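Local structure of stage III sporulation protein AB (Bacillus subtilis, 6BS9) at residues 20-23 against 24-28; 46-49 against 50-53. The protein is needed for sporulation and probably serves, through this all-helical part of a longer chain, in a secretion apparatus used during spore formation. All coordinates share one frame; numbering follows the deposited sequence.

Contact 1 (20-23 against 24-28); sequences LEAE and IMYGH
Ile24 lies against the turn before it, its CG1 branch passing 3.3 Å from Leu20 O while CD1 runs back along the same carbonyl. Leu20 O also takes a nearly straight bond from Ile24 N (2.9 Å, 170°). This is the inward part, facing helices 31-41 and 101-128: Leu20 is buried on Ala34 and Ile38, Ile24, partly covered, reaches Leu31 and Gln104, and the Glu21 side chain touches Ile108 and Leu112 while its OE2 makes a weak bond to Gln105. The branched aliphatic chains of Leu20 and Ile24 suit this tighter packing.

The other side is looser and nearer solvent. Tyr26 has its CG between backbone N and carbonyl carbon (chi1 47°), which folds the ring back over the small Ala22: Ala22 O sits 3.7 Å above the ring centre, and Ala22 CB is 3.7 Å from Tyr26 OH. Glu23, bent at chi2 (-72°), brings OE2 to 3.4 Å from Gly27 CA, where a residue without a side chain leaves room for the carboxylate.

Ala22 O accepts from Tyr26 N at 2.9 Å and weakly from Gly27 N, which also bonds weakly to Glu23 O. Regular alpha-helical bonding thus gives way to split, bent bonds as helix 2-26 runs out into the loop, as is common at a helix C-terminus.

Contact 2 (46-49 against 50-53); sequences VSTL and FSAF
The Phe50 ring has Leu49 over one face, where CG stands 4.2 Å above the plane and displaced toward the rim. At its edge lie Ser47 O, near the plane, and Val46 CG1, in plane and 3.9 Å from Phe50 CE2. Leu49 CD2 lies 4.1 Å from Phe50 CE2 as well, its side chain slanting across that of Phe50, whereas Val46 and Phe50 run side by side, one helical turn apart. The torsions explain the meeting: Phe50 has CG beside its own backbone N (chi1 -67°), which tips the ring back toward Val46, and Val46 holds CG1 opposite its backbone N (chi1 172°), turned to the ring. Beyond these neighbours Phe50 meets Ala16 and Leu20 of helix 2-26 and Ala39 of helix 31-41, and Leu49 meets Leu13, Trp68 and Val75; large apolar chains fit a place enclosed by three helices.

The backbone beneath is well bonded. Ser47 O is gripped twice, by Ser51 N at 3.0 Å in the carbonyl plane and by Phe50 N at 2.9 Å from above that plane, through a more bent bond (131°). Ala52 N binds Thr48 O, and Ala52 CB comes within 3.1 Å of Thr48 O, a tight spot for which a bare methyl is suited; beyond it lies Ser71.

Small hydroxyls line the other flanks. Ser51 OG folds back to 3.5 Å from both Thr48 CA and Thr48 O, while the buried Ser47 OG is satisfied by Ala39 O and Thr48 OG1 by Gln44 OE1. Phe53, its ring carried away from this turn, meets Trp68 edge-to-face. Large apolar side chains turned to neighbouring helices, with small hydroxyls between them, are the pattern of a helix packed inside an all-helical domain.

Both contacts are local, within about two turns of one helix, contact 1 running on into the loop after it. Contact 1 closes helix 2-26 at the surface, whereas contact 2 lies in the early part of helix 46-58 within the core. Their centres are about 18 Å apart, yet they touch: Leu20 CD1 of contact 1 packs 3.8 Å from Phe50 CE1 of contact 2. Helix 31-41, between them in sequence, borders both. Chemistry follows place. Residues 20-28 carry two glutamates and exposed Tyr26 and His28 next to a single buried leucine; residues 46-53 carry no charged side chain, and their polar side chains are short hydroxyls.

Contact 1 (20-23 against 24-28)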
loop_
_atom_site.group_PDB
_atom_site.type_symbol
_atom_site.label_atom_id
_atom_site.label_comp_id
_atom_site.label_asym_id
_atom_site.label_seq_id
_atom_site.Cartn_x
_atom_site.Cartn_y
_atom_site.Cartn_z
ATOM N N LEU A 20 -2.139 -0.082 8.426
ATOM C CA LEU A 20 -2.438 -1.493 8.283
ATOM C C LEU A 20 -1.444 -2.370 9.019
ATOM O O LEU A 20 -1.857 -3.381 9.594
ATOM C CB LEU A 20 -2.442 -1.946 6.841
ATOM C CG LEU A 20 -3.546 -1.481 5.926
ATOM C CD1 LEU A 20 -3.440 -2.155 4.586
ATOM C CD2 LEU A 20 -4.953 -1.643 6.492
ATOM N N GLU A 21 -0.148 -2.035 8.953
ATOM C CA GLU A 21 0.855 -2.745 9.750
ATOM C C GLU A 21 0.434 -2.839 11.191
ATOM O O GLU A 21 0.492 -3.908 11.801
ATOM C CB GLU A 21 2.234 -2.034 9.702
ATOM C CG GLU A 21 3.344 -2.796 10.444
ATOM C CD GLU A 21 4.676 -2.024 10.614
ATOM O OE1 GLU A 21 4.663 -0.767 10.376
ATOM O OE2 GLU A 21 5.768 -2.714 10.832
ATOM N N ALA A 22 0.003 -1.737 11.768
ATOM C CA ALA A 22 -0.409 -1.778 13.182
ATOM C C ALA A 22 -1.567 -2.731 13.418
ATOM O O ALA A 22 -1.598 -3.467 14.408
ATOM C CB ALA A 22 -0.728 -0.379 13.670
ATOM N N GLU A 23 -2.536 -2.728 12.516
ATOM C CA GLU A 23 -3.749 -3.571 12.728
ATOM C C GLU A 23 -3.447 -5.038 12.545
ATOM O O GLU A 23 -3.958 -5.882 13.267
ATOM C CB GLU A 23 -4.862 -3.196 11.759
ATOM C CG GLU A 23 -5.369 -1.764 11.917
ATOM C CD GLU A 23 -6.214 -1.537 13.181
ATOM O OE1 GLU A 23 -6.461 -0.382 13.565
ATOM O OE2 GLU A 23 -6.566 -2.480 13.885
ATOM N N ILE A 24 -2.589 -5.338 11.589
ATOM C CA ILE A 24 -2.120 -6.703 11.421
ATOM C C ILE A 24 -1.405 -7.153 12.693
ATOM O O ILE A 24 -1.691 -8.204 13.217
ATOM C CB ILE A 24 -1.183 -6.778 10.207
ATOM C CG1 ILE A 24 -2.011 -6.570 8.959
ATOM C CG2 ILE A 24 -0.463 -8.127 10.155
ATOM C CD1 ILE A 24 -1.222 -6.221 7.726
ATOM N N MET A 25 -0.496 -6.328 13.189
ATOM C CA MET A 25 0.380 -6.697 14.319
ATOM C C MET A 25 -0.354 -6.799 15.655
ATOM O O MET A 25 -0.179 -7.759 16.387
ATOM C CB MET A 25 1.682 -5.847 14.303
ATOM C CG MET A 25 2.563 -6.124 13.053
ATOM S SD MET A 25 2.984 -7.907 12.885
ATOM C CE MET A 25 3.016 -8.272 11.106
ATOM N N TYR A 26 -1.222 -5.856 15.952
ATOM C CA TYR A 26 -1.767 -5.779 17.302
ATOM C C TYR A 26 -3.171 -5.302 17.353
ATOM O O TYR A 26 -3.708 -5.178 18.424
ATOM C CB TYR A 26 -0.815 -4.989 18.314
ATOM C CG TYR A 26 -0.218 -3.641 17.888
ATOM C CD1 TYR A 26 -0.931 -2.456 18.041
ATOM C CD2 TYR A 26 1.106 -3.571 17.344
ATOM C CE1 TYR A 26 -0.380 -1.248 17.660
ATOM C CE2 TYR A 26 1.662 -2.373 16.944
ATOM C CZ TYR A 26 0.916 -1.209 17.112
ATOM O OH TYR A 26 1.385 0.009 16.679
ATOM N N GLY A 27 -3.751 -5.043 16.193
ATOM C CA GLY A 27 -5.133 -4.764 16.034
ATOM C C GLY A 27 -6.128 -5.824 16.333
ATOM O O GLY A 27 -5.899 -7.013 16.214
ATOM N N HIS A 28 -7.250 -5.330 16.761
ATOM C CA HIS A 28 -8.409 -6.141 16.970
ATOM C C HIS A 28 -9.442 -5.837 15.892
ATOM O O HIS A 28 -10.546 -6.277 15.919
ATOM C CB HIS A 28 -8.832 -5.856 18.405
ATOM C CG HIS A 28 -7.807 -6.310 19.406
ATOM N ND1 HIS A 28 -6.790 -5.493 19.867
ATOM C CD2 HIS A 28 -7.588 -7.529 19.956
ATOM C CE1 HIS A 28 -6.004 -6.184 20.679
ATOM N NE2 HIS A 28 -6.467 -7.421 20.750
#

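Contact 2 (46-49 against 50-53)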
loop_
_atom_site.group_PDB
_atom_site.type_symbol
_atom_site.label_atom_id
_atom_site.label_comp_id
_atom_site.label_asym_id
_atom_site.label_seq_id
_atom_site.Cartn_x
_atom_site.Cartn_y
_atom_site.Cartn_z
ATOM N N VAL A 46 -5.604 6.792 -4.724
ATOM C CA VAL A 46 -5.052 5.797 -3.794
ATOM C C VAL A 46 -6.111 5.160 -2.918
ATOM O O VAL A 46 -6.077 3.966 -2.666
ATOM C CB VAL A 46 -3.951 6.414 -2.927
ATOM C CG1 VAL A 46 -3.490 5.495 -1.839
ATOM C CG2 VAL A 46 -2.732 6.757 -3.804
ATOM N N SER A 47 -7.091 5.941 -2.499
ATOM C CA SER A 47 -8.263 5.411 -1.777
ATOM C C SER A 47 -8.867 4.133 -2.349
ATOM O O SER A 47 -9.137 3.182 -1.610
ATOM C CB SER A 47 -9.380 6.456 -1.762
ATOM O OG SER A 47 -10.478 5.990 -1.047
ATOM N N THR A 48 -8.961 4.061 -3.667
ATOM C CA THR A 48 -9.535 2.893 -4.344
ATOM C C THR A 48 -8.735 1.591 -4.197
ATOM O O THR A 48 -9.291 0.486 -4.126
ATOM C CB THR A 48 -9.761 3.196 -5.831
ATOM O OG1 THR A 48 -10.615 4.341 -5.910
ATOM C CG2 THR A 48 -10.516 2.033 -6.484
ATOM N N LEU A 49 -7.427 1.707 -4.010
ATOM C CA LEU A 49 -6.649 0.525 -3.676
ATOM C C LEU A 49 -7.208 -0.116 -2.395
ATOM O O LEU A 49 -7.303 -1.329 -2.315
ATOM C CB LEU A 49 -5.163 0.882 -3.535
ATOM C CG LEU A 49 -4.200 -0.213 -3.034
ATOM C CD1 LEU A 49 -4.178 -1.461 -3.884
ATOM C CD2 LEU A 49 -2.800 0.357 -3.005
ATOM N N PHE A 50 -7.538 0.720 -1.398
ATOM C CA PHE A 50 -7.908 0.253 -0.082
ATOM C C PHE A 50 -9.356 -0.183 -0.002
ATOM O O PHE A 50 -9.644 -1.176 0.689
ATOM C CB PHE A 50 -7.517 1.273 1.029
ATOM C CG PHE A 50 -6.039 1.388 1.158
ATOM C CD1 PHE A 50 -5.325 0.421 1.843
ATOM C CD2 PHE A 50 -5.353 2.302 0.344
ATOM C CE1 PHE A 50 -3.971 0.414 1.816
ATOM C CE2 PHE A 50 -3.980 2.340 0.362
ATOM C CZ PHE A 50 -3.281 1.384 1.095
ATOM N N SER A 51 -10.228 0.474 -0.744
ATOM C CA SER A 51 -11.623 -0.018 -0.833
ATOM C C SER A 51 -11.728 -1.304 -1.654
ATOM O O SER A 51 -12.442 -2.213 -1.251
ATOM C CB SER A 51 -12.635 1.076 -1.365
ATOM O OG SER A 51 -12.230 1.599 -2.568
ATOM N N ALA A 52 -10.996 -1.388 -2.756
ATOM C CA ALA A 52 -10.910 -2.665 -3.487
ATOM C C ALA A 52 -10.365 -3.821 -2.655
ATOM O O ALA A 52 -10.893 -4.916 -2.742
ATOM C CB ALA A 52 -10.064 -2.499 -4.704
ATOM N N PHE A 53 -9.334 -3.561 -1.847
ATOM C CA PHE A 53 -8.748 -4.569 -0.985
ATOM C C PHE A 53 -9.780 -5.040 0.041
ATOM O O PHE A 53 -9.964 -6.245 0.226
ATOM C CB PHE A 53 -7.533 -3.971 -0.271
ATOM C CG PHE A 53 -6.781 -4.928 0.627
ATOM C CD1 PHE A 53 -6.502 -6.215 0.244
ATOM C CD2 PHE A 53 -6.291 -4.515 1.838
ATOM C CE1 PHE A 53 -5.737 -7.084 1.050
ATOM C CE2 PHE A 53 -5.500 -5.370 2.665
ATOM C CZ PHE A 53 -5.236 -6.670 2.272
#